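Local structure of quinoline 2-oxidoreductase medium subunit (Pseudomonas putida, 1T3Q) at residues A101-A104 with V105-G109; Y183-R186 with K187-A191; R144-S147 with A148-M152; A122-P125 with F126-T130. The protein binds FAD and, as the medium subunit of the molybdenum hydroxylase quinoline 2-oxidoreductase, probably passes electrons through this flavin. One frame throughout, in Å; residues are numbered along the deposited sequence.

Contact 1 (A101-A104 with V105-G109); sequences AHQA and VRNRG. With FAD (flavin-adenine dinucleotide), chain R.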
# COMPACT_ATOMS: atom_id res chain seq x y z
N ALA C 101 1.98 31.34 -29.77
CA ALA C 101 1.80 30.45 -28.62
C ALA C 101 1.98 31.15 -27.28
O ALA C 101 1.51 32.28 -27.07
CB ALA C 101 2.76 29.28 -28.73
N HIS C 102 2.64 30.46 -26.36
CA HIS C 102 2.89 31.01 -25.04
C HIS C 102 4.36 30.85 -24.70
O HIS C 102 5.13 30.24 -25.45
CB HIS C 102 2.03 30.31 -23.99
CG HIS C 102 0.56 30.47 -24.23
ND1 HIS C 102 -0.12 29.75 -25.18
CD2 HIS C 102 -0.35 31.30 -23.67
CE1 HIS C 102 -1.39 30.13 -25.20
NE2 HIS C 102 -1.55 31.07 -24.29
N GLN C 103 4.74 31.42 -23.56
CA GLN C 103 6.11 31.39 -23.06
C GLN C 103 6.84 30.06 -23.21
O GLN C 103 7.88 29.99 -23.86
CB GLN C 103 6.10 31.83 -21.60
CG GLN C 103 7.34 31.44 -20.80
CD GLN C 103 7.25 31.92 -19.36
OE1 GLN C 103 7.53 33.08 -19.05
NE2 GLN C 103 6.84 31.02 -18.46
N ALA C 104 6.30 29.01 -22.59
CA ALA C 104 6.91 27.68 -22.61
C ALA C 104 7.19 27.17 -24.02
O ALA C 104 8.28 26.66 -24.30
CB ALA C 104 6.03 26.69 -21.86
N VAL C 105 6.21 27.28 -24.91
CA VAL C 105 6.38 26.83 -26.28
C VAL C 105 7.45 27.68 -26.97
O VAL C 105 8.30 27.15 -27.69
CB VAL C 105 5.05 26.91 -27.07
CG1 VAL C 105 5.30 26.68 -28.56
CG2 VAL C 105 4.08 25.85 -26.55
N ARG C 106 7.40 28.99 -26.75
CA ARG C 106 8.37 29.90 -27.37
C ARG C 106 9.80 29.64 -26.90
O ARG C 106 10.75 30.02 -27.57
CB ARG C 106 8.00 31.37 -27.10
CG ARG C 106 6.82 31.87 -27.93
CD ARG C 106 6.81 33.39 -28.00
NE ARG C 106 6.64 34.01 -26.69
CZ ARG C 106 5.46 34.21 -26.09
NH1 ARG C 106 4.34 33.85 -26.69
NH2 ARG C 106 5.42 34.77 -24.89
N ASN C 107 9.95 29.00 -25.74
CA ASN C 107 11.29 28.71 -25.23
C ASN C 107 11.93 27.55 -25.98
O ASN C 107 13.13 27.33 -25.86
CB ASN C 107 11.23 28.39 -23.74
CG ASN C 107 11.10 29.64 -22.87
OD1 ASN C 107 10.69 29.56 -21.72
ND2 ASN C 107 11.48 30.78 -23.43
N ARG C 108 11.13 26.80 -26.74
CA ARG C 108 11.66 25.66 -27.50
C ARG C 108 11.49 25.80 -29.01
O ARG C 108 12.36 25.37 -29.78
CB ARG C 108 10.98 24.35 -27.06
CG ARG C 108 11.37 23.87 -25.67
CD ARG C 108 10.97 22.41 -25.46
NE ARG C 108 11.72 21.49 -26.33
CZ ARG C 108 12.98 21.12 -26.13
NH1 ARG C 108 13.58 20.28 -26.97
NH2 ARG C 108 13.66 21.57 -25.07
N GLY C 109 10.37 26.38 -29.44
CA GLY C 109 10.12 26.56 -30.86
C GLY C 109 11.17 27.40 -31.54
O GLY C 109 11.69 28.36 -30.95
PA FAD R . 9.93 20.89 -34.73
O1A FAD R . 8.58 20.60 -34.17
O2A FAD R . 10.98 20.18 -34.30
O5B FAD R . 9.67 20.44 -36.15
C5B FAD R . 8.96 21.21 -37.18
C4B FAD R . 9.04 20.43 -38.56
O4B FAD R . 10.14 21.06 -39.32
C3B FAD R . 9.38 18.89 -38.58
O3B FAD R . 8.76 18.24 -39.65
C2B FAD R . 10.93 18.91 -38.65
O2B FAD R . 11.45 17.75 -39.25
C1B FAD R . 11.19 20.07 -39.56
N9A FAD R . 12.41 20.82 -39.29
C8A FAD R . 12.74 21.48 -38.12
N7A FAD R . 13.82 22.26 -38.25
C5A FAD R . 14.23 22.08 -39.55
C6A FAD R . 15.35 22.67 -40.35
N6A FAD R . 16.23 23.51 -39.86
N1A FAD R . 15.42 22.25 -41.67
C2A FAD R . 14.51 21.36 -42.21
N3A FAD R . 13.47 20.77 -41.56
C4A FAD R . 13.39 21.11 -40.22
N1 FAD R . 3.14 28.38 -34.00
C2 FAD R . 2.74 29.56 -34.49
O2 FAD R . 3.10 29.96 -35.57
N3 FAD R . 1.71 30.32 -33.84
C4 FAD R . 1.02 29.84 -32.73
O4 FAD R . 0.13 30.51 -32.25
C4X FAD R . 1.39 28.51 -32.23
N5 FAD R . 0.75 27.97 -31.15
C5X FAD R . 1.21 26.76 -30.65
C6 FAD R . 0.53 26.21 -29.52
C7 FAD R . 0.93 25.00 -28.95
C7M FAD R . 0.15 24.45 -27.77
C8 FAD R . 2.09 24.27 -29.50
C8M FAD R . 2.58 22.96 -28.93
C9 FAD R . 2.80 24.82 -30.60
C9A FAD R . 2.36 26.05 -31.20
N10 FAD R . 3.01 26.67 -32.35
C10 FAD R . 2.54 27.83 -32.89
C1' FAD R . 4.08 25.91 -33.05
C2' FAD R . 5.51 26.42 -32.72
O2' FAD R . 5.73 27.67 -33.39
C3' FAD R . 6.47 25.33 -33.21
O3' FAD R . 7.64 25.44 -32.39
C4' FAD R . 6.87 25.47 -34.70
O4' FAD R . 5.72 25.42 -35.56
C5' FAD R . 7.78 24.32 -35.02
O5' FAD R . 9.23 24.68 -34.62
P FAD R . 10.06 23.67 -33.87
O1P FAD R . 11.43 24.32 -33.70
O2P FAD R . 9.44 23.19 -32.72
O3P FAD R . 10.23 22.50 -34.75
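Val105 sets both methyls against the dimethylbenzene end of the flavin, and its CG1 also touches the methyl of Ala101, four residues earlier. CG1 of Val105 meets CB of Ala101 at 3.6 Å and C9 of FAD at 3.7 Å. With CG1 anti to the backbone N (chi1 170°), CG2 falls beside that N and faces C8 of the same ring at 3.9 Å. Ala101 is small enough to slip in at the middle of the ring system, its CB 3.4 Å from FAD N5, while its backbone N gives a weak hydrogen bond to FAD O4 at 3.2 Å. Together the two lay a hydrocarbon surface against the isoalloxazine.

The helix that carries Val105 is a single short turn starting after His102 at its N-cap. Arg106 N bonds His102 O at 2.9 Å (165°). The Arg106 side chain bends at chi3 (-63°) and folds back over the start of the turn. One face of its guanidinium then rests on His102 C and Gln103 N, and NH1 is hydrogen-bonded to Val100 O. At the far end Val105 O accepts from both Arg108 N and Gly109 N. Gly109 suits this exit: its CA is already 3.1 Å from FAD O3', and a CB would collide with that hydroxyl.

Arg106 packs on His77 and Lys81, and Asn107 on Phe78, all of helix 77-82. Gln103 and Asn107 also touch Pro64 of the small subunit, placing helix 103-106 between helix 77-82, the cofactor and a neighbouring subunit.

Contact 2 (Y183-R186 with K187-A191); sequences YARR and KGDYA. With FAD (flavin-adenine dinucleotide), chain R.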
# COMPACT_ATOMS: atom_id res chain seq x y z
N TYR C 183 -6.52 38.02 -35.37
CA TYR C 183 -7.72 37.71 -34.60
C TYR C 183 -7.62 36.26 -34.15
O TYR C 183 -7.56 35.35 -34.98
CB TYR C 183 -8.97 37.87 -35.47
CG TYR C 183 -10.27 37.69 -34.71
CD1 TYR C 183 -10.87 38.77 -34.05
CD2 TYR C 183 -10.91 36.45 -34.66
CE1 TYR C 183 -12.08 38.62 -33.37
CE2 TYR C 183 -12.12 36.29 -33.99
CZ TYR C 183 -12.70 37.38 -33.35
OH TYR C 183 -13.91 37.24 -32.70
N ALA C 184 -7.59 36.05 -32.84
CA ALA C 184 -7.52 34.71 -32.25
C ALA C 184 -8.49 34.70 -31.07
O ALA C 184 -8.65 35.71 -30.40
CB ALA C 184 -6.10 34.42 -31.78
N ARG C 185 -9.14 33.56 -30.84
CA ARG C 185 -10.09 33.44 -29.73
C ARG C 185 -9.53 34.09 -28.46
O ARG C 185 -10.22 34.88 -27.81
CB ARG C 185 -10.42 31.96 -29.48
CG ARG C 185 -11.10 31.28 -30.67
CD ARG C 185 -12.50 31.84 -30.90
NE ARG C 185 -13.53 31.05 -30.22
CZ ARG C 185 -14.48 31.56 -29.45
NH1 ARG C 185 -15.37 30.77 -28.87
NH2 ARG C 185 -14.52 32.87 -29.24
N ARG C 186 -8.29 33.75 -28.12
CA ARG C 186 -7.58 34.32 -26.98
C ARG C 186 -6.17 34.59 -27.49
O ARG C 186 -5.64 33.79 -28.27
CB ARG C 186 -7.50 33.33 -25.80
CG ARG C 186 -8.76 33.21 -24.94
CD ARG C 186 -9.85 32.43 -25.65
NE ARG C 186 -9.36 31.13 -26.09
CZ ARG C 186 -9.16 30.09 -25.29
NH1 ARG C 186 -8.70 28.95 -25.79
NH2 ARG C 186 -9.44 30.18 -24.00
N LYS C 187 -5.55 35.69 -27.06
CA LYS C 187 -4.20 35.97 -27.53
C LYS C 187 -3.31 34.76 -27.27
O LYS C 187 -3.25 34.25 -26.15
CB LYS C 187 -3.61 37.20 -26.82
CG LYS C 187 -2.21 37.55 -27.34
CD LYS C 187 -1.75 38.92 -26.90
CE LYS C 187 -0.44 39.28 -27.59
NZ LYS C 187 -0.02 40.68 -27.30
N GLY C 188 -2.63 34.31 -28.32
CA GLY C 188 -1.77 33.14 -28.22
C GLY C 188 -2.38 32.02 -29.03
O GLY C 188 -1.68 31.10 -29.47
N ASP C 189 -3.70 32.09 -29.22
CA ASP C 189 -4.45 31.10 -29.98
C ASP C 189 -4.13 31.21 -31.48
O ASP C 189 -3.78 32.29 -31.96
CB ASP C 189 -5.95 31.34 -29.80
CG ASP C 189 -6.49 30.75 -28.51
OD1 ASP C 189 -5.77 30.75 -27.50
OD2 ASP C 189 -7.66 30.30 -28.52
N TYR C 190 -4.25 30.10 -32.20
CA TYR C 190 -4.01 30.12 -33.64
C TYR C 190 -4.99 31.13 -34.22
O TYR C 190 -6.20 31.04 -33.97
CB TYR C 190 -4.25 28.74 -34.25
CG TYR C 190 -2.99 27.93 -34.39
CD1 TYR C 190 -2.04 28.26 -35.36
CD2 TYR C 190 -2.73 26.85 -33.55
CE1 TYR C 190 -0.86 27.52 -35.49
CE2 TYR C 190 -1.55 26.11 -33.67
CZ TYR C 190 -0.63 26.45 -34.64
OH TYR C 190 0.54 25.73 -34.75
N ALA C 191 -4.47 32.08 -34.97
CA ALA C 191 -5.29 33.13 -35.56
C ALA C 191 -6.22 32.68 -36.66
O ALA C 191 -5.87 31.82 -37.47
CB ALA C 191 -4.39 34.25 -36.08
PA FAD R . 9.93 20.89 -34.73
O1A FAD R . 8.58 20.60 -34.17
O2A FAD R . 10.98 20.18 -34.30
O5B FAD R . 9.67 20.44 -36.15
C5B FAD R . 8.96 21.21 -37.18
C4B FAD R . 9.04 20.43 -38.56
O4B FAD R . 10.14 21.06 -39.32
C3B FAD R . 9.38 18.89 -38.58
O3B FAD R . 8.76 18.24 -39.65
C2B FAD R . 10.93 18.91 -38.65
O2B FAD R . 11.45 17.75 -39.25
C1B FAD R . 11.19 20.07 -39.56
N9A FAD R . 12.41 20.82 -39.29
C8A FAD R . 12.74 21.48 -38.12
N7A FAD R . 13.82 22.26 -38.25
C5A FAD R . 14.23 22.08 -39.55
C6A FAD R . 15.35 22.67 -40.35
N6A FAD R . 16.23 23.51 -39.86
N1A FAD R . 15.42 22.25 -41.67
C2A FAD R . 14.51 21.36 -42.21
N3A FAD R . 13.47 20.77 -41.56
C4A FAD R . 13.39 21.11 -40.22
N1 FAD R . 3.14 28.38 -34.00
C2 FAD R . 2.74 29.56 -34.49
O2 FAD R . 3.10 29.96 -35.57
N3 FAD R . 1.71 30.32 -33.84
C4 FAD R . 1.02 29.84 -32.73
O4 FAD R . 0.13 30.51 -32.25
C4X FAD R . 1.39 28.51 -32.23
N5 FAD R . 0.75 27.97 -31.15
C5X FAD R . 1.21 26.76 -30.65
C6 FAD R . 0.53 26.21 -29.52
C7 FAD R . 0.93 25.00 -28.95
C7M FAD R . 0.15 24.45 -27.77
C8 FAD R . 2.09 24.27 -29.50
C8M FAD R . 2.58 22.96 -28.93
C9 FAD R . 2.80 24.82 -30.60
C9A FAD R . 2.36 26.05 -31.20
N10 FAD R . 3.01 26.67 -32.35
C10 FAD R . 2.54 27.83 -32.89
C1' FAD R . 4.08 25.91 -33.05
C2' FAD R . 5.51 26.42 -32.72
O2' FAD R . 5.73 27.67 -33.39
C3' FAD R . 6.47 25.33 -33.21
O3' FAD R . 7.64 25.44 -32.39
C4' FAD R . 6.87 25.47 -34.70
O4' FAD R . 5.72 25.42 -35.56
C5' FAD R . 7.78 24.32 -35.02
O5' FAD R . 9.23 24.68 -34.62
P FAD R . 10.06 23.67 -33.87
O1P FAD R . 11.43 24.32 -33.70
O2P FAD R . 9.44 23.19 -32.72
O3P FAD R . 10.23 22.50 -34.75
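Arg186 to Asp189 form a type II beta turn, closed by a hydrogen bond from Asp189 N to Arg186 O at 2.7 Å (N-H...O 156°). Gly188 takes the third position with the usual positive phi, where a CB would press on the preceding carbonyl. Further back the two arms stay close, and Ala191 CA makes a C-H...O contact with Tyr183 O at 3.2 Å. The methyl of Ala184 points across at the other arm, 3.2 Å from Asp189 O, and a small residue suits so close an approach.

Across the turn Arg186 and Asp189 are joined by a salt bridge. Bends at chi2 and chi3 curl the arginine back, so that NE (3.1 Å) and NH1 (3.2 Å) both reach OD2 of Asp189. The guanidinium stands almost perpendicular to the carboxylate (89°); NH1 uses the syn lone pair of OD2, whereas NE comes from above the carboxylate plane. This side-on hold leaves NH2 to form a second salt bridge, with Asp718 of the large subunit. The end of Arg185 leads away from the turn, its NH1 bonded to Leu691 O of that subunit.

Tyr190 turns from the loop to the flavin. One face of its ring lies nearly parallel to the flavin, with FAD C4X toward the rim and OH 3.4 Å from FAD C10; a flat aromatic residue suits a flat cofactor.

The loop connects antiparallel neighbours of one sheet, strands 177-183 and 193-202. At its base Tyr183 packs on Leu267 and Ile271 of helix 261-284, while the tip extends between FAD and the large subunit.

Contact 3 (R144-S147 with A148-M152); sequences RSVS and ATDFM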
# COMPACT_ATOMS: atom_id res chain seq x y z
N ARG C 144 21.66 26.36 -51.35
CA ARG C 144 20.86 27.09 -52.33
C ARG C 144 19.96 28.08 -51.60
O ARG C 144 19.70 27.93 -50.41
CB ARG C 144 20.00 26.13 -53.15
CG ARG C 144 18.82 25.53 -52.39
CD ARG C 144 18.16 24.42 -53.20
NE ARG C 144 17.04 23.80 -52.50
CZ ARG C 144 15.79 24.27 -52.50
NH1 ARG C 144 14.84 23.63 -51.83
NH2 ARG C 144 15.50 25.36 -53.19
N SER C 145 19.49 29.09 -52.32
CA SER C 145 18.61 30.08 -51.71
C SER C 145 17.28 30.13 -52.43
O SER C 145 17.19 29.81 -53.62
CB SER C 145 19.26 31.47 -51.73
OG SER C 145 19.44 31.93 -53.05
N VAL C 146 16.24 30.52 -51.71
CA VAL C 146 14.91 30.63 -52.28
C VAL C 146 14.19 31.70 -51.48
O VAL C 146 14.43 31.85 -50.29
CB VAL C 146 14.16 29.28 -52.17
CG1 VAL C 146 14.04 28.87 -50.72
CG2 VAL C 146 12.80 29.39 -52.82
N SER C 147 13.32 32.46 -52.14
CA SER C 147 12.59 33.51 -51.43
C SER C 147 11.62 32.87 -50.46
O SER C 147 11.19 31.73 -50.65
CB SER C 147 11.82 34.39 -52.41
OG SER C 147 10.67 33.73 -52.90
N ALA C 148 11.28 33.61 -49.41
CA ALA C 148 10.35 33.13 -48.40
C ALA C 148 9.01 32.82 -49.06
O ALA C 148 8.33 31.86 -48.68
CB ALA C 148 10.16 34.19 -47.32
N THR C 149 8.63 33.62 -50.05
CA THR C 149 7.37 33.40 -50.75
C THR C 149 7.36 32.06 -51.49
O THR C 149 6.36 31.34 -51.45
CB THR C 149 7.08 34.54 -51.76
OG1 THR C 149 6.94 35.78 -51.05
CG2 THR C 149 5.79 34.26 -52.53
N ASP C 150 8.46 31.72 -52.16
CA ASP C 150 8.54 30.45 -52.88
C ASP C 150 8.70 29.28 -51.92
O ASP C 150 8.27 28.16 -52.21
CB ASP C 150 9.72 30.43 -53.86
CG ASP C 150 9.42 31.18 -55.15
OD1 ASP C 150 8.23 31.27 -55.53
OD2 ASP C 150 10.38 31.66 -55.79
N PHE C 151 9.33 29.54 -50.78
CA PHE C 151 9.56 28.51 -49.78
C PHE C 151 8.25 27.94 -49.25
O PHE C 151 8.09 26.72 -49.15
CB PHE C 151 10.37 29.06 -48.61
CG PHE C 151 10.77 28.02 -47.60
CD1 PHE C 151 11.85 27.18 -47.84
CD2 PHE C 151 10.03 27.86 -46.43
CE1 PHE C 151 12.19 26.19 -46.92
CE2 PHE C 151 10.37 26.87 -45.50
CZ PHE C 151 11.45 26.03 -45.75
N MET C 152 7.33 28.84 -48.90
CA MET C 152 6.02 28.46 -48.36
C MET C 152 5.05 28.25 -49.51
O MET C 152 4.47 29.21 -50.02
CB MET C 152 5.50 29.56 -47.43
CG MET C 152 4.12 29.28 -46.88
SD MET C 152 4.09 27.76 -45.95
CE MET C 152 2.48 27.90 -45.13
O HOH W 1 13.01 31.80 -55.01
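A water shared by Asp150 and Ser147 makes the shortest polar link here: it donates to OD2 of Asp150 at 2.7 Å and accepts from N of Ser147 at 3.0 Å. The serine and aspartate are also joined directly, for OG of Ser147 accepts from Asp150 N at 3.1 Å along a nearly straight bond (160°). OG reaches that N-H because it stands between the backbone N and the carbonyl carbon of its own residue (chi1 75°). Ser147 is therefore the N-cap of helix 148-151. A capping box would have the carboxylate return a bond straight to the serine N; here the water carries that return bond. The first turn is completed by Phe151 N, which bonds Ser147 O at 2.9 Å.

The motif is a strand running directly into a single helical turn. Strand 142-147 is an outermost strand, within this chain, of its antiparallel sheet and pairs with 134-139. Its Val146 splits its methyls between two partners: CG2 touches CB of Asp150 at 3.4 Å, and CG1 meets the edge of the Phe151 ring, 4.0 Å from CD1. A branched residue suits both the strand and this double contact. Phe151, with CG anti to its N, carries its ring into the buried side, where it packs on Leu160 and lies near the FAD-binding Leu166. Farther back along the strand, Arg144 makes salt bridges to Glu164 and Asp159.

Contact 4 (A122-P125 with F126-T130); sequences AEMP and FLMAT. With FAD (flavin-adenine dinucleotide), chain R.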
# COMPACT_ATOMS: atom_id res chain seq x y z
N ALA C 122 0.44 29.75 -39.22
CA ALA C 122 1.58 30.22 -38.44
C ALA C 122 2.05 31.62 -38.81
O ALA C 122 1.95 32.03 -39.97
CB ALA C 122 2.74 29.24 -38.58
N GLU C 123 2.57 32.35 -37.83
CA GLU C 123 3.05 33.71 -38.04
C GLU C 123 4.34 33.83 -38.85
O GLU C 123 4.42 34.66 -39.76
CB GLU C 123 3.24 34.43 -36.70
CG GLU C 123 1.97 34.94 -36.05
CD GLU C 123 1.16 33.83 -35.39
OE1 GLU C 123 0.01 34.08 -34.98
OE2 GLU C 123 1.69 32.70 -35.28
N MET C 124 5.34 33.01 -38.54
CA MET C 124 6.62 33.10 -39.24
C MET C 124 6.58 32.89 -40.76
O MET C 124 7.19 33.66 -41.50
CB MET C 124 7.65 32.18 -38.60
CG MET C 124 8.07 32.62 -37.19
SD MET C 124 8.69 34.33 -37.08
CE MET C 124 7.19 35.22 -36.67
N PRO C 125 5.88 31.85 -41.24
CA PRO C 125 5.86 31.67 -42.70
C PRO C 125 5.25 32.90 -43.37
O PRO C 125 5.72 33.35 -44.42
CB PRO C 125 5.00 30.42 -42.89
CG PRO C 125 5.30 29.63 -41.65
CD PRO C 125 5.27 30.70 -40.56
N PHE C 126 4.20 33.43 -42.76
CA PHE C 126 3.52 34.61 -43.28
C PHE C 126 4.42 35.84 -43.24
O PHE C 126 4.51 36.59 -44.21
CB PHE C 126 2.25 34.90 -42.47
CG PHE C 126 1.73 36.31 -42.64
CD1 PHE C 126 1.09 36.69 -43.82
CD2 PHE C 126 1.93 37.26 -41.65
CE1 PHE C 126 0.65 38.00 -44.00
CE2 PHE C 126 1.49 38.58 -41.82
CZ PHE C 126 0.85 38.95 -43.00
N LEU C 127 5.07 36.06 -42.10
CA LEU C 127 5.93 37.22 -41.93
C LEU C 127 7.17 37.22 -42.82
O LEU C 127 7.48 38.22 -43.48
CB LEU C 127 6.36 37.36 -40.47
CG LEU C 127 7.14 38.64 -40.15
CD1 LEU C 127 6.25 39.86 -40.37
CD2 LEU C 127 7.62 38.59 -38.70
N MET C 128 7.89 36.10 -42.85
CA MET C 128 9.09 36.02 -43.67
C MET C 128 8.78 36.31 -45.14
O MET C 128 9.53 37.02 -45.80
CB MET C 128 9.74 34.65 -43.53
CG MET C 128 10.26 34.36 -42.13
SD MET C 128 11.41 35.62 -41.52
CE MET C 128 10.33 36.62 -40.45
N ALA C 129 7.68 35.76 -45.64
CA ALA C 129 7.30 35.99 -47.03
C ALA C 129 7.00 37.46 -47.24
O ALA C 129 7.45 38.07 -48.22
CB ALA C 129 6.07 35.15 -47.39
N THR C 130 6.24 38.03 -46.32
CA THR C 130 5.85 39.43 -46.38
C THR C 130 7.04 40.38 -46.30
O THR C 130 7.05 41.44 -46.94
CB THR C 130 4.85 39.75 -45.24
OG1 THR C 130 3.67 38.96 -45.41
CG2 THR C 130 4.47 41.21 -45.25
PA FAD R . 9.93 20.89 -34.73
O1A FAD R . 8.58 20.60 -34.17
O2A FAD R . 10.98 20.18 -34.30
O5B FAD R . 9.67 20.44 -36.15
C5B FAD R . 8.96 21.21 -37.18
C4B FAD R . 9.04 20.43 -38.56
O4B FAD R . 10.14 21.06 -39.32
C3B FAD R . 9.38 18.89 -38.58
O3B FAD R . 8.76 18.24 -39.65
C2B FAD R . 10.93 18.91 -38.65
O2B FAD R . 11.45 17.75 -39.25
C1B FAD R . 11.19 20.07 -39.56
N9A FAD R . 12.41 20.82 -39.29
C8A FAD R . 12.74 21.48 -38.12
N7A FAD R . 13.82 22.26 -38.25
C5A FAD R . 14.23 22.08 -39.55
C6A FAD R . 15.35 22.67 -40.35
N6A FAD R . 16.23 23.51 -39.86
N1A FAD R . 15.42 22.25 -41.67
C2A FAD R . 14.51 21.36 -42.21
N3A FAD R . 13.47 20.77 -41.56
C4A FAD R . 13.39 21.11 -40.22
N1 FAD R . 3.14 28.38 -34.00
C2 FAD R . 2.74 29.56 -34.49
O2 FAD R . 3.10 29.96 -35.57
N3 FAD R . 1.71 30.32 -33.84
C4 FAD R . 1.02 29.84 -32.73
O4 FAD R . 0.13 30.51 -32.25
C4X FAD R . 1.39 28.51 -32.23
N5 FAD R . 0.75 27.97 -31.15
C5X FAD R . 1.21 26.76 -30.65
C6 FAD R . 0.53 26.21 -29.52
C7 FAD R . 0.93 25.00 -28.95
C7M FAD R . 0.15 24.45 -27.77
C8 FAD R . 2.09 24.27 -29.50
C8M FAD R . 2.58 22.96 -28.93
C9 FAD R . 2.80 24.82 -30.60
C9A FAD R . 2.36 26.05 -31.20
N10 FAD R . 3.01 26.67 -32.35
C10 FAD R . 2.54 27.83 -32.89
C1' FAD R . 4.08 25.91 -33.05
C2' FAD R . 5.51 26.42 -32.72
O2' FAD R . 5.73 27.67 -33.39
C3' FAD R . 6.47 25.33 -33.21
O3' FAD R . 7.64 25.44 -32.39
C4' FAD R . 6.87 25.47 -34.70
O4' FAD R . 5.72 25.42 -35.56
C5' FAD R . 7.78 24.32 -35.02
O5' FAD R . 9.23 24.68 -34.62
P FAD R . 10.06 23.67 -33.87
O1P FAD R . 11.43 24.32 -33.70
O2P FAD R . 9.44 23.19 -32.72
O3P FAD R . 10.23 22.50 -34.75
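The N-terminal end of helix 123-130 meets the pyrimidine part of the flavin and lines part of the FAD site. Glu123, in the first turn, bends at chi2 (76°) so that its OE2 accepts from FAD N3 at 2.8 Å, a bond of 155°. Its backbone N adds a weak hydrogen bond to FAD O2 at 3.3 Å. A carboxylate suits the N3-H donor, and the helix start, with its outward N-H groups, would probably favour electron density on O2.

Behind this end the backbone runs as a regular helix. Leu127 N bonds Glu123 O at 2.8 Å, and Met128 N bonds Met124 O at 2.9 Å. Pro125 is at ease in the first turn, where its missing N-H has no earlier helical carbonyl to serve. Met124 and Leu127 lie side by side, pointing the same way, with CE of Met124 4.0 Å from CD2 of Leu127. These flexible and branched chains fill a fully buried surface. One turn on, OG1 of Thr130 donates to Phe126 O at 2.8 Å, while Thr130 N reaches the same oxygen from the opposite face of its plane. The hydroxyl thus finds its main partner within the helix, and OG1 sits over one face of the Phe126 ring.

Near the middle of the chain, the helix is packed on several sides: Met124 and Met128 touch helix 111-117, Met124 and Leu127 helix 92-97, and Phe126 reaches Phe180 of strand 177-183 and Met194 of strand 193-202.

Along the chain the order is contact 1, contact 4, contact 3, contact 2. Contacts 1, 3 and 4 belong to the FAD-binding region of the chain, whereas contact 2 belongs to the C-terminal region. Contacts 1, 2 and 4 all touch FAD, with centres about 15 to 17 Å apart, so both regions contribute to one flavin pocket; contacts 1 and 2 also meet directly where His102 packs by Gly188. Contact 3 stands off the cofactor, its centre about 12 Å from that of contact 4. There Ala148 and Thr149 pack on helix 123-130, joining the outer strand 142-147 to the helix that meets the flavin.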